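Side-chain contacts in prophage pi2 protein 01, integrase (Lactococcus lactis, PDB 3LYS), which probably binds DNA through this helical core-binding domain, one part of a longer phage-type integrase concerned with DNA integration and recombination: residues 6-11 against 37-42; 10-15 against 30-35; 19-22 against 28-31; 61-66 against 70-75; 81-86 against 93-98. The protein carries 1 engineered substitution. All blocks are in the same frame, centred on the assembly; numbering follows the deposited sequence.

Contact 1 of 5, residues 6-11 against 37-42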
# COMPACT_ATOMS: atom_id res chain seq x y z
N GLN A 6 7.84 -11.82 1.46
CA GLN A 6 7.80 -11.00 2.66
C GLN A 6 6.37 -10.49 2.88
O GLN A 6 5.52 -10.57 1.98
CB GLN A 6 8.78 -9.84 2.49
CG GLN A 6 9.10 -9.09 3.76
CD GLN A 6 9.71 -7.74 3.47
OE1 GLN A 6 10.22 -7.51 2.37
NE2 GLN A 6 9.66 -6.84 4.44
N GLU A 7 6.07 -9.97 4.07
CA GLU A 7 4.73 -9.46 4.33
C GLU A 7 4.59 -8.08 3.75
O GLU A 7 5.50 -7.28 3.84
CB GLU A 7 4.47 -9.35 5.82
CG GLU A 7 4.69 -10.64 6.56
CD GLU A 7 4.17 -10.58 7.97
OE1 GLU A 7 4.48 -11.53 8.74
OE2 GLU A 7 3.44 -9.61 8.31
N ILE A 8 3.45 -7.80 3.15
CA ILE A 8 3.22 -6.49 2.57
C ILE A 8 3.48 -5.40 3.61
O ILE A 8 4.18 -4.42 3.32
CB ILE A 8 1.78 -6.37 2.07
CG1 ILE A 8 1.51 -4.95 1.58
CG2 ILE A 8 0.81 -6.75 3.18
CD1 ILE A 8 2.23 -4.61 0.32
N SER A 9 2.93 -5.56 4.81
CA SER A 9 3.11 -4.56 5.87
C SER A 9 4.57 -4.34 6.19
O SER A 9 5.07 -3.22 6.13
CB SER A 9 2.34 -4.98 7.14
OG SER A 9 2.59 -6.34 7.50
N GLU A 10 5.26 -5.44 6.51
CA GLU A 10 6.67 -5.40 6.85
C GLU A 10 7.51 -4.68 5.80
O GLU A 10 8.30 -3.79 6.11
CB GLU A 10 7.18 -6.81 7.03
CG GLU A 10 8.51 -6.87 7.71
CD GLU A 10 8.93 -8.28 8.00
OE1 GLU A 10 8.18 -9.00 8.71
OE2 GLU A 10 10.02 -8.68 7.52
N TYR A 11 7.32 -5.08 4.55
CA TYR A 11 8.03 -4.48 3.45
C TYR A 11 7.76 -2.99 3.35
O TYR A 11 8.68 -2.20 3.20
CB TYR A 11 7.65 -5.16 2.14
CG TYR A 11 8.03 -4.37 0.92
CD1 TYR A 11 7.11 -3.52 0.31
CD2 TYR A 11 9.33 -4.41 0.42
CE1 TYR A 11 7.47 -2.72 -0.77
CE2 TYR A 11 9.71 -3.61 -0.66
CZ TYR A 11 8.78 -2.77 -1.24
OH TYR A 11 9.15 -1.96 -2.29
N LYS A 37 0.36 1.62 9.29
CA LYS A 37 -0.56 1.16 10.33
C LYS A 37 -1.76 0.48 9.68
O LYS A 37 -2.07 -0.68 9.97
CB LYS A 37 -1.02 2.36 11.16
CG LYS A 37 -1.88 2.05 12.39
CD LYS A 37 -2.13 3.32 13.23
CE LYS A 37 -2.98 3.01 14.47
NZ LYS A 37 -3.10 4.17 15.39
N TYR A 38 -2.42 1.21 8.79
CA TYR A 38 -3.57 0.68 8.07
C TYR A 38 -3.23 -0.68 7.49
O TYR A 38 -3.95 -1.65 7.69
CB TYR A 38 -3.95 1.62 6.93
CG TYR A 38 -4.72 2.85 7.35
CD1 TYR A 38 -4.64 4.02 6.62
CD2 TYR A 38 -5.58 2.83 8.45
CE1 TYR A 38 -5.39 5.13 6.96
CE2 TYR A 38 -6.34 3.95 8.80
CZ TYR A 38 -6.23 5.10 8.03
OH TYR A 38 -6.98 6.22 8.29
N LEU A 39 -2.11 -0.73 6.78
CA LEU A 39 -1.67 -1.96 6.18
C LEU A 39 -1.62 -3.10 7.20
O LEU A 39 -2.07 -4.20 6.92
CB LEU A 39 -0.30 -1.75 5.54
CG LEU A 39 -0.05 -2.39 4.18
CD1 LEU A 39 -1.14 -2.03 3.21
CD2 LEU A 39 1.29 -1.93 3.66
N LYS A 40 -1.09 -2.84 8.39
CA LYS A 40 -1.00 -3.89 9.39
C LYS A 40 -2.36 -4.42 9.80
O LYS A 40 -2.51 -5.60 10.13
CB LYS A 40 -0.24 -3.38 10.63
CG LYS A 40 1.22 -3.05 10.38
CD LYS A 40 1.91 -2.72 11.69
CE LYS A 40 3.38 -2.41 11.48
NZ LYS A 40 4.05 -2.03 12.76
N THR A 41 -3.35 -3.54 9.76
CA THR A 41 -4.72 -3.89 10.13
C THR A 41 -5.43 -4.67 9.02
O THR A 41 -5.60 -5.88 9.10
CB THR A 41 -5.54 -2.61 10.42
OG1 THR A 41 -4.86 -1.83 11.42
CG2 THR A 41 -6.91 -2.96 10.92
N TYR A 42 -5.82 -3.96 7.96
CA TYR A 42 -6.51 -4.57 6.84
C TYR A 42 -5.78 -5.72 6.16
O TYR A 42 -6.42 -6.61 5.60
CB TYR A 42 -6.85 -3.50 5.82
CG TYR A 42 -7.85 -2.53 6.36
CD1 TYR A 42 -9.21 -2.72 6.14
CD2 TYR A 42 -7.45 -1.44 7.10
CE1 TYR A 42 -10.14 -1.84 6.64
CE2 TYR A 42 -8.38 -0.55 7.61
CZ TYR A 42 -9.72 -0.76 7.37
OH TYR A 42 -10.65 0.13 7.84
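Lys40, which meets Ser9 across the contact, directs its backbone N to Lys37 O, an acceptor that Thr41 also uses through both N and OG1. The bond from Thr41 N, 3.1 Å to Lys37 O, is the regular helical one; those from Lys40 N and Thr41 OG1 are weak, the second being a hydroxyl turned back onto the preceding turn of its own helix. All three stay within residues 37-42. Toward residues 6-11 the meeting is apolar. Leu39 points at the first helix and brings its CD2 branch to Ile8 CG1, 3.7 Å from Leu39 CD2, the two side chains crossing at about a right angle. A chi1 of 175° sets Ile8 CG1 opposite its own backbone N, and this is the branch that Leu39 meets. Leu39 CD2 also rests against Ser9 CA at 3.9 Å, a place where the short side chain of serine lets the helices come close: the CA atoms of Ser9 and Leu39 are 5.5 Å apart. At the solvent-facing margin, Lys40 CG lies 3.9 Å from Ser9 CB. The lysine chain is extended beyond CG, so its methylenes can pack while its ammonium stays on the outside. Glu7 occupies the N-cap position of helix 8-19, and its O accepts Tyr11 N at 2.9 Å. Beneath the pair, Ile8 touches Ile83 and Leu39 touches Phe75, both on helix 69-88. Branched aliphatic side chains closing the seam between paired helices over a third one fit the all-helical, SAM-like core-binding domain of phage integrases.

Contact 2 of 5, residues 10-15 against 30-35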
# COMPACT_ATOMS: atom_id res chain seq x y z
N GLU A 10 5.26 -5.44 6.51
CA GLU A 10 6.67 -5.40 6.85
C GLU A 10 7.51 -4.68 5.80
O GLU A 10 8.30 -3.79 6.11
CB GLU A 10 7.18 -6.81 7.03
CG GLU A 10 8.51 -6.87 7.71
CD GLU A 10 8.93 -8.28 8.00
OE1 GLU A 10 8.18 -9.00 8.71
OE2 GLU A 10 10.02 -8.68 7.52
N TYR A 11 7.32 -5.08 4.55
CA TYR A 11 8.03 -4.48 3.45
C TYR A 11 7.76 -2.99 3.35
O TYR A 11 8.68 -2.20 3.20
CB TYR A 11 7.65 -5.16 2.14
CG TYR A 11 8.03 -4.37 0.92
CD1 TYR A 11 7.11 -3.52 0.31
CD2 TYR A 11 9.33 -4.41 0.42
CE1 TYR A 11 7.47 -2.72 -0.77
CE2 TYR A 11 9.71 -3.61 -0.66
CZ TYR A 11 8.78 -2.77 -1.24
OH TYR A 11 9.15 -1.96 -2.29
N PHE A 12 6.49 -2.59 3.43
CA PHE A 12 6.18 -1.17 3.33
C PHE A 12 7.04 -0.35 4.27
O PHE A 12 7.61 0.66 3.87
CB PHE A 12 4.69 -0.93 3.61
CG PHE A 12 4.23 0.48 3.31
CD1 PHE A 12 4.22 1.45 4.30
CD2 PHE A 12 3.82 0.83 2.02
CE1 PHE A 12 3.80 2.75 4.02
CE2 PHE A 12 3.40 2.13 1.74
CZ PHE A 12 3.38 3.09 2.73
N LYS A 13 7.14 -0.78 5.52
CA LYS A 13 7.95 -0.06 6.51
C LYS A 13 9.39 -0.02 6.00
O LYS A 13 9.99 1.04 5.92
CB LYS A 13 7.89 -0.77 7.86
CG LYS A 13 8.68 -0.09 8.97
CD LYS A 13 8.44 -0.78 10.32
CE LYS A 13 9.12 -0.04 11.47
NZ LYS A 13 10.61 -0.02 11.37
N ASP A 14 9.91 -1.19 5.65
CA ASP A 14 11.28 -1.34 5.13
C ASP A 14 11.50 -0.28 4.04
O ASP A 14 12.46 0.49 4.09
CB ASP A 14 11.42 -2.77 4.56
CG ASP A 14 12.87 -3.16 4.27
OD1 ASP A 14 13.57 -2.38 3.59
OD2 ASP A 14 13.29 -4.27 4.70
N TRP A 15 10.60 -0.27 3.06
CA TRP A 15 10.62 0.66 1.93
C TRP A 15 10.60 2.13 2.34
O TRP A 15 11.54 2.88 2.05
CB TRP A 15 9.43 0.39 1.01
CG TRP A 15 9.34 1.31 -0.17
CD1 TRP A 15 10.11 1.28 -1.28
CD2 TRP A 15 8.47 2.46 -0.31
NE1 TRP A 15 9.79 2.34 -2.11
CE2 TRP A 15 8.79 3.08 -1.53
CE3 TRP A 15 7.47 3.02 0.49
CZ2 TRP A 15 8.14 4.23 -1.98
CZ3 TRP A 15 6.82 4.17 0.04
CH2 TRP A 15 7.17 4.76 -1.19
N LYS A 30 4.18 11.44 8.08
CA LYS A 30 3.13 10.96 8.96
C LYS A 30 2.18 10.08 8.16
O LYS A 30 1.71 9.05 8.65
CB LYS A 30 2.37 12.14 9.56
CG LYS A 30 3.11 12.90 10.67
CD LYS A 30 3.21 12.06 11.95
CE LYS A 30 3.67 12.89 13.16
NZ LYS A 30 2.74 14.02 13.48
N GLY A 31 1.92 10.49 6.92
CA GLY A 31 1.02 9.76 6.05
C GLY A 31 1.46 8.33 5.83
O GLY A 31 0.64 7.40 5.90
N TYR A 32 2.74 8.15 5.54
CA TYR A 32 3.26 6.81 5.31
C TYR A 32 3.19 5.97 6.58
O TYR A 32 2.96 4.77 6.51
CB TYR A 32 4.71 6.89 4.80
CG TYR A 32 4.83 7.47 3.41
CD1 TYR A 32 4.60 8.83 3.16
CD2 TYR A 32 5.15 6.66 2.32
CE1 TYR A 32 4.68 9.36 1.87
CE2 TYR A 32 5.23 7.17 1.03
CZ TYR A 32 5.00 8.52 0.82
OH TYR A 32 5.08 9.04 -0.45
N GLU A 33 3.36 6.60 7.73
CA GLU A 33 3.30 5.86 8.97
C GLU A 33 1.87 5.37 9.16
O GLU A 33 1.65 4.25 9.64
CB GLU A 33 3.71 6.74 10.14
CG GLU A 33 4.94 7.57 9.87
CD GLU A 33 5.64 8.01 11.14
OE1 GLU A 33 6.32 7.16 11.77
OE2 GLU A 33 5.50 9.20 11.52
N GLN A 34 0.91 6.21 8.78
CA GLN A 34 -0.52 5.88 8.88
C GLN A 34 -0.84 4.75 7.92
O GLN A 34 -1.46 3.75 8.29
CB GLN A 34 -1.38 7.09 8.52
CG GLN A 34 -2.88 6.82 8.61
CD GLN A 34 -3.32 6.39 10.01
OE1 GLN A 34 -3.39 7.20 10.93
NE2 GLN A 34 -3.61 5.10 10.16
N THR A 35 -0.43 4.93 6.68
CA THR A 35 -0.66 3.92 5.67
C THR A 35 -0.06 2.60 6.14
O THR A 35 -0.64 1.54 5.92
CB THR A 35 -0.04 4.37 4.35
OG1 THR A 35 -0.73 5.55 3.90
CG2 THR A 35 -0.16 3.29 3.31
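Phe12 carries its ring opposite its backbone N (chi1 -171°), and Trp15, one turn on, does the same, while Tyr32 swings its ring to the side remote from its own carbonyl carbon. The three rings thereby converge between the helices. Phe12 presents its edge to the backbone of the other helix, with CE1 3.3 Å from Tyr32 O and the oxygen near the ring plane. Its CZ lies 3.6 Å from Thr35 CG2, the methyl arriving obliquely. The two segments run almost antiparallel, at 165° with their axes 10.3 Å apart, as the paired first helices of this SAM-like core-binding domain; at that spacing large aromatic side chains are well suited to fill the interface. Trp15 and Tyr32 meet rim to rim, neither covering the other's face: Trp15 CZ3 is 3.5 Å from Tyr32 CE2, and the planes are inclined by 33°. Thr35 divides its branches between two tasks, its methyl packing on Phe12 while OG1 is hydrogen-bonded to Arg78 NE, so the buried hydroxyl has a polar partner. On the side of helix 69-88, Phe12 and Trp15 both rest on Ser82, and Thr35 touches Phe75.

Contact 3 of 5, residues 19-22 against 28-31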
# COMPACT_ATOMS: atom_id res chain seq x y z
N TYR A 19 13.50 4.99 1.18
CA TYR A 19 13.36 6.05 0.19
C TYR A 19 12.54 7.25 0.60
O TYR A 19 12.49 8.24 -0.13
CB TYR A 19 12.77 5.46 -1.09
CG TYR A 19 13.48 4.21 -1.59
CD1 TYR A 19 13.42 3.02 -0.88
CD2 TYR A 19 14.21 4.23 -2.78
CE1 TYR A 19 14.07 1.86 -1.34
CE2 TYR A 19 14.87 3.08 -3.25
CZ TYR A 19 14.80 1.90 -2.52
OH TYR A 19 15.45 0.75 -2.96
N LYS A 20 11.89 7.19 1.75
CA LYS A 20 11.05 8.31 2.17
C LYS A 20 11.51 9.03 3.43
O LYS A 20 11.61 10.26 3.46
CB LYS A 20 9.62 7.82 2.35
CG LYS A 20 8.62 8.53 1.47
CD LYS A 20 8.82 8.18 0.01
CE LYS A 20 7.97 9.08 -0.86
NZ LYS A 20 8.03 8.67 -2.28
N LYS A 21 11.77 8.24 4.46
CA LYS A 21 12.20 8.73 5.77
C LYS A 21 12.62 10.19 5.84
O LYS A 21 11.79 11.10 5.89
CB LYS A 21 13.33 7.86 6.31
CG LYS A 21 13.10 7.34 7.72
CD LYS A 21 12.76 8.44 8.72
CE LYS A 21 12.55 7.87 10.13
NZ LYS A 21 12.06 8.88 11.11
N ASN A 22 13.93 10.42 5.83
CA ASN A 22 14.48 11.76 5.93
C ASN A 22 14.43 12.55 4.65
O ASN A 22 14.81 13.72 4.62
CB ASN A 22 15.90 11.65 6.42
CG ASN A 22 16.01 10.86 7.69
OD1 ASN A 22 15.60 11.31 8.76
ND2 ASN A 22 16.52 9.64 7.57
N THR A 28 4.49 15.07 6.11
CA THR A 28 4.13 14.19 5.02
C THR A 28 4.49 12.74 5.34
O THR A 28 3.80 11.82 4.92
CB THR A 28 4.83 14.61 3.73
OG1 THR A 28 4.51 15.98 3.44
CG2 THR A 28 4.39 13.73 2.56
N TYR A 29 5.56 12.56 6.10
CA TYR A 29 5.97 11.22 6.46
C TYR A 29 4.90 10.59 7.35
O TYR A 29 4.74 9.37 7.39
CB TYR A 29 7.30 11.25 7.20
CG TYR A 29 7.91 9.88 7.46
CD1 TYR A 29 8.42 9.12 6.41
CD2 TYR A 29 8.00 9.37 8.75
CE1 TYR A 29 9.01 7.87 6.64
CE2 TYR A 29 8.59 8.12 8.99
CZ TYR A 29 9.10 7.39 7.93
OH TYR A 29 9.71 6.19 8.19
N LYS A 30 4.18 11.44 8.08
CA LYS A 30 3.13 10.96 8.96
C LYS A 30 2.18 10.08 8.16
O LYS A 30 1.71 9.05 8.65
CB LYS A 30 2.37 12.14 9.56
CG LYS A 30 3.11 12.90 10.67
CD LYS A 30 3.21 12.06 11.95
CE LYS A 30 3.67 12.89 13.16
NZ LYS A 30 2.74 14.02 13.48
N GLY A 31 1.92 10.49 6.92
CA GLY A 31 1.02 9.76 6.05
C GLY A 31 1.46 8.33 5.83
O GLY A 31 0.64 7.40 5.90
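Tyr29 and Lys21 bury most of the surface here, with Lys20 adding a smaller share, and together they pack at the loop end of a helical hairpin: the chain leaves helix 8-19, passes through a loop and returns as helix 26-42. Tyr29 is the largest contributor. Its ring stands opposite its backbone N (chi1 -172°), a torsion that sends it from the second helix toward the loop. There CE1 comes to 3.4 Å from Lys21 CA, the backbone approaching the ring obliquely. A tyrosine suits this place because its long flat ring can span the gap to the loop, where the nearest CA atoms, those of Lys21 and Tyr29, are 6.7 Å apart. The same side chain touches Met16 and Glu17 of helix 8-19, so it links both arms of the hairpin to the connection between them.

Lys21 begins by pointing away from the helix that carries Tyr29, yet its CG already lies 3.6 Å from Tyr29 OH, and the bend at chi2 (-53°) keeps CD and CE beside the phenol end, with CD 3.9 Å from Tyr29 CZ. Lysine can thus pack with the aliphatic part of its chain while remaining exposed. Lys20 behaves in the reverse manner: its CB is directed toward the ring, 4.3 Å from Tyr29 CE1, but the rest of the chain departs and touches Trp15. Near the start of the second helix, Thr28 OG1 is hydrogen-bonded to Asp25 OD1. At the far end of the Lys21 chain, NZ comes to 4.1 Å from Tyr29 CE2.

Contact 4 of 5, residues 61-66 against 70-75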
# COMPACT_ATOMS: atom_id res chain seq x y z
N ASN A 61 -11.75 -2.17 -0.86
CA ASN A 61 -13.18 -1.98 -0.65
C ASN A 61 -13.50 -1.97 0.84
O ASN A 61 -14.09 -1.02 1.35
CB ASN A 61 -14.00 -3.06 -1.35
CG ASN A 61 -14.05 -2.88 -2.86
OD1 ASN A 61 -14.55 -1.87 -3.38
ND2 ASN A 61 -13.53 -3.86 -3.58
N LYS A 62 -13.09 -3.03 1.54
CA LYS A 62 -13.34 -3.13 2.98
C LYS A 62 -12.94 -1.82 3.66
O LYS A 62 -13.63 -1.33 4.54
CB LYS A 62 -12.55 -4.32 3.55
CG LYS A 62 -12.64 -4.57 5.06
CD LYS A 62 -14.08 -4.78 5.53
CE LYS A 62 -14.77 -5.92 4.78
NZ LYS A 62 -16.23 -6.03 5.11
N PHE A 63 -11.83 -1.24 3.21
CA PHE A 63 -11.34 0.00 3.78
C PHE A 63 -12.28 1.18 3.50
O PHE A 63 -12.53 2.02 4.36
CB PHE A 63 -9.94 0.27 3.22
CG PHE A 63 -9.28 1.51 3.77
CD1 PHE A 63 -9.58 2.78 3.27
CD2 PHE A 63 -8.35 1.41 4.80
CE1 PHE A 63 -8.97 3.93 3.78
CE2 PHE A 63 -7.74 2.55 5.32
CZ PHE A 63 -8.05 3.81 4.80
N ALA A 64 -12.80 1.22 2.28
CA ALA A 64 -13.68 2.31 1.88
C ALA A 64 -14.99 2.39 2.65
O ALA A 64 -15.60 3.46 2.72
CB ALA A 64 -13.97 2.21 0.40
N GLU A 65 -15.42 1.28 3.24
CA GLU A 65 -16.67 1.31 3.97
C GLU A 65 -16.53 1.83 5.40
O GLU A 65 -17.41 1.61 6.23
CB GLU A 65 -17.32 -0.08 3.96
CG GLU A 65 -16.41 -1.20 4.41
CD GLU A 65 -17.06 -2.58 4.32
OE1 GLU A 65 -17.37 -3.03 3.20
OE2 GLU A 65 -17.27 -3.20 5.38
N THR A 66 -15.45 2.54 5.68
CA THR A 66 -15.22 3.12 7.01
C THR A 66 -14.27 4.31 6.90
O THR A 66 -13.81 4.83 7.91
CB THR A 66 -14.60 2.10 8.01
OG1 THR A 66 -13.69 1.22 7.32
CG2 THR A 66 -15.68 1.28 8.70
N ALA A 70 -11.21 10.61 -0.19
CA ALA A 70 -9.89 11.22 -0.13
C ALA A 70 -8.92 10.36 0.69
O ALA A 70 -7.77 10.16 0.30
CB ALA A 70 -9.99 12.62 0.48
N SER A 71 -9.40 9.84 1.82
CA SER A 71 -8.58 9.03 2.72
C SER A 71 -8.19 7.69 2.12
O SER A 71 -7.02 7.29 2.13
CB SER A 71 -9.33 8.79 4.04
OG SER A 71 -8.60 7.94 4.91
N THR A 72 -9.17 6.98 1.59
CA THR A 72 -8.91 5.68 1.00
C THR A 72 -7.94 5.87 -0.18
O THR A 72 -7.07 5.03 -0.41
CB THR A 72 -10.25 5.01 0.57
OG1 THR A 72 -10.00 3.70 0.05
CG2 THR A 72 -10.95 5.87 -0.47
N LYS A 73 -8.08 6.98 -0.89
CA LYS A 73 -7.21 7.30 -2.03
C LYS A 73 -5.75 7.40 -1.61
O LYS A 73 -4.87 6.84 -2.26
CB LYS A 73 -7.59 8.63 -2.65
CG LYS A 73 -6.72 9.01 -3.84
CD LYS A 73 -7.10 10.38 -4.37
CE LYS A 73 -6.79 10.50 -5.86
NZ LYS A 73 -7.64 9.56 -6.67
N GLY A 74 -5.52 8.17 -0.55
CA GLY A 74 -4.19 8.37 -0.02
C GLY A 74 -3.54 7.04 0.32
O GLY A 74 -2.35 6.84 0.08
N PHE A 75 -4.32 6.13 0.89
CA PHE A 75 -3.80 4.81 1.24
C PHE A 75 -3.29 4.12 -0.02
O PHE A 75 -2.11 3.75 -0.11
CB PHE A 75 -4.91 3.97 1.85
CG PHE A 75 -4.52 2.55 2.07
CD1 PHE A 75 -3.52 2.23 2.96
CD2 PHE A 75 -5.16 1.52 1.40
CE1 PHE A 75 -3.17 0.90 3.18
CE2 PHE A 75 -4.81 0.20 1.62
CZ PHE A 75 -3.82 -0.12 2.50
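Phe63 and Phe75 lie with their ring planes nearly parallel, 10° apart, but slid so far that they barely overlap, their centroids 5.1 Å from each other. At the edge of the Phe63 ring, near its plane, comes the hydroxyl of Ser71, with OG 4.2 Å from Phe63 CZ. Thr72 approaches the same ring obliquely: its CA is 3.3 Å from Phe63 CE1, and its OG1 is 3.4 Å from Phe63 CD1. The two side chains slide past each other in opposite directions, Phe63 reaching across to helix 69-88, with Thr72 OG1 and CB alongside its CD1 and CE1. A chi1 of -178° sets the Phe63 ring opposite its backbone N and drives it into the angle between the helices. The small Ala64 and the compact, beta-branched Thr72 suit a close approach, and their CA atoms are 5.9 Å apart. His67, in the short turn, stacks its ring on Phe63.

At the outer side of helix 53-64, a salt bridge joins Lys62 NZ to Glu65 OE2 at 3.0 Å, although the placing of the Glu65 side chain is less sure. The Lys62 side chain also touches Tyr42. The arrangement consists of two successive helices joined by a short connection, in which helix 53-64 ends and helix 69-88 begins after only a few residues. Helix 26-42 covers the junction: Tyr38 meets Phe63 edge-to-face, Tyr42 also touches that ring, and Phe75 packs on Thr35, Tyr38 and Leu39 of the same helix.

Contact 5 of 5, residues 81-86 against 93-98. Engineered in segment 81-86: Cys85 (natural residue Pro).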
# COMPACT_ATOMS: atom_id res chain seq x y z
N ALA A 81 2.97 3.29 -4.75
CA ALA A 81 4.33 3.75 -4.90
C ALA A 81 5.34 2.73 -4.39
O ALA A 81 6.38 2.49 -5.02
CB ALA A 81 4.52 5.07 -4.17
N SER A 82 5.06 2.12 -3.25
CA SER A 82 5.98 1.14 -2.70
C SER A 82 6.09 -0.10 -3.57
O SER A 82 7.12 -0.77 -3.59
CB SER A 82 5.55 0.72 -1.31
OG SER A 82 4.22 0.27 -1.33
N ILE A 83 5.02 -0.42 -4.29
CA ILE A 83 5.06 -1.60 -5.14
C ILE A 83 5.90 -1.33 -6.40
O ILE A 83 6.57 -2.23 -6.92
CB ILE A 83 3.64 -2.06 -5.49
CG1 ILE A 83 3.16 -3.02 -4.41
CG2 ILE A 83 3.62 -2.77 -6.81
CD1 ILE A 83 3.02 -2.39 -3.07
N GLN A 84 5.89 -0.07 -6.85
CA GLN A 84 6.65 0.33 -8.02
C GLN A 84 8.11 -0.10 -7.97
O GLN A 84 8.58 -0.84 -8.83
CB GLN A 84 6.60 1.85 -8.19
CG GLN A 84 5.22 2.40 -8.33
CD GLN A 84 4.44 1.73 -9.46
OE1 GLN A 84 3.98 0.59 -9.31
NE2 GLN A 84 4.30 2.43 -10.58
N CYS A 85 8.83 0.37 -6.96
CA CYS A 85 10.24 0.01 -6.83
C CYS A 85 10.33 -1.51 -6.81
O CYS A 85 11.28 -2.09 -7.34
CB CYS A 85 10.85 0.61 -5.55
SG CYS A 85 12.66 0.98 -5.65
N LEU A 86 9.33 -2.16 -6.24
CA LEU A 86 9.37 -3.61 -6.19
C LEU A 86 9.33 -4.19 -7.60
O LEU A 86 9.94 -5.21 -7.89
CB LEU A 86 8.20 -4.13 -5.36
CG LEU A 86 8.46 -5.39 -4.53
CD1 LEU A 86 9.75 -5.29 -3.73
CD2 LEU A 86 7.28 -5.56 -3.61
N GLN A 93 6.50 -9.54 -10.11
CA GLN A 93 6.06 -9.68 -11.50
C GLN A 93 5.00 -8.71 -11.98
O GLN A 93 5.26 -7.91 -12.88
CB GLN A 93 5.60 -11.11 -11.75
CG GLN A 93 6.74 -12.01 -12.11
CD GLN A 93 7.78 -11.28 -12.95
OE1 GLN A 93 8.61 -10.54 -12.42
NE2 GLN A 93 7.71 -11.45 -14.28
N LYS A 94 3.81 -8.79 -11.40
CA LYS A 94 2.71 -7.92 -11.80
C LYS A 94 2.18 -6.99 -10.71
O LYS A 94 1.80 -7.42 -9.62
CB LYS A 94 1.57 -8.76 -12.37
CG LYS A 94 1.47 -10.18 -11.82
CD LYS A 94 0.47 -11.02 -12.62
CE LYS A 94 0.33 -12.41 -12.03
NZ LYS A 94 -0.68 -13.25 -12.74
N ASP A 95 2.14 -5.71 -11.04
CA ASP A 95 1.66 -4.69 -10.13
C ASP A 95 0.17 -4.86 -9.89
O ASP A 95 -0.64 -4.32 -10.64
CB ASP A 95 1.97 -3.31 -10.72
CG ASP A 95 1.17 -2.20 -10.06
OD1 ASP A 95 1.15 -2.13 -8.82
OD2 ASP A 95 0.57 -1.40 -10.80
N PHE A 96 -0.21 -5.60 -8.86
CA PHE A 96 -1.63 -5.84 -8.57
C PHE A 96 -2.40 -4.57 -8.28
O PHE A 96 -3.62 -4.57 -8.29
CB PHE A 96 -1.79 -6.80 -7.40
CG PHE A 96 -0.99 -6.41 -6.20
CD1 PHE A 96 -1.36 -5.32 -5.41
CD2 PHE A 96 0.18 -7.08 -5.89
CE1 PHE A 96 -0.58 -4.93 -4.32
CE2 PHE A 96 0.96 -6.70 -4.81
CZ PHE A 96 0.58 -5.61 -4.02
N THR A 97 -1.70 -3.47 -8.01
CA THR A 97 -2.39 -2.23 -7.71
C THR A 97 -2.56 -1.43 -8.99
O THR A 97 -2.93 -0.25 -8.98
CB THR A 97 -1.59 -1.40 -6.72
OG1 THR A 97 -0.30 -1.10 -7.27
CG2 THR A 97 -1.41 -2.17 -5.45
N THR A 98 -2.32 -2.09 -10.10
CA THR A 98 -2.38 -1.43 -11.38
C THR A 98 -3.76 -0.91 -11.79
O THR A 98 -3.97 0.30 -11.86
CB THR A 98 -1.80 -2.38 -12.45
OG1 THR A 98 -1.64 -1.68 -13.68
CG2 THR A 98 -2.72 -3.60 -12.64
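Ile83 forms the tightly packed side of the contact, where it buries more surface than any other residue and packs against both Asp95 and Phe96. Its CG1 lies 3.7 Å from Phe96 CZ, the aliphatic chain crossing the phenylalanine at about a right angle and approaching its ring obliquely. The other branch, CG2, is 3.2 Å from Asp95 OD1 and 4.3 Å from Thr97 OG1. A beta-branched isoleucine suits the position because each branch can serve a different neighbour. Phe96 has its CG between backbone N and carbonyl carbon (chi1 51°), which turns its ring toward Ile83.

Asp95 opens a type I beta turn ending at Thr98, and its OD1 takes a weak bond from Thr97 N, 3.3 Å away. Its OD2 forms a salt bridge with Arg80, whose NH2 is also hydrogen-bonded to Thr97 OG1, so the carboxylate has a charged partner. Toward solvent the fit is slacker: Gln84 OE1 stays 4.0 Å from Asp95 OD1, with the amide and carboxylate planes 63° apart. The turn thus follows helix 69-88 and lies back along it, with Phe96 also touching Ile51, while the neighbouring Ser82 packs on Phe12 and Trp15 of helix 8-19.

In the fold
Contacts 1, 2 and 3 lie along one antiparallel hairpin of helices 8-19 and 26-42. Contact 2 sits midway, its centre about 8 Å from each of the others, and contact 3 is nested at the loop end, about 16 Å from contact 1. Helix 69-88 packs against contacts 1 and 2 and carries one segment of each of the remaining two, whose centres are about 19 Å apart on opposite sides of the chain's centre. Contact 4 reaches the hairpin through Phe75, whose CZ is 3.4 Å from Leu39 CD1. Contact 5 does so through Ser82, whose O lies 2.7 Å from Tyr11 OH, a probable hydrogen bond. The five contacts thus bind four helices and the tail into one helical domain.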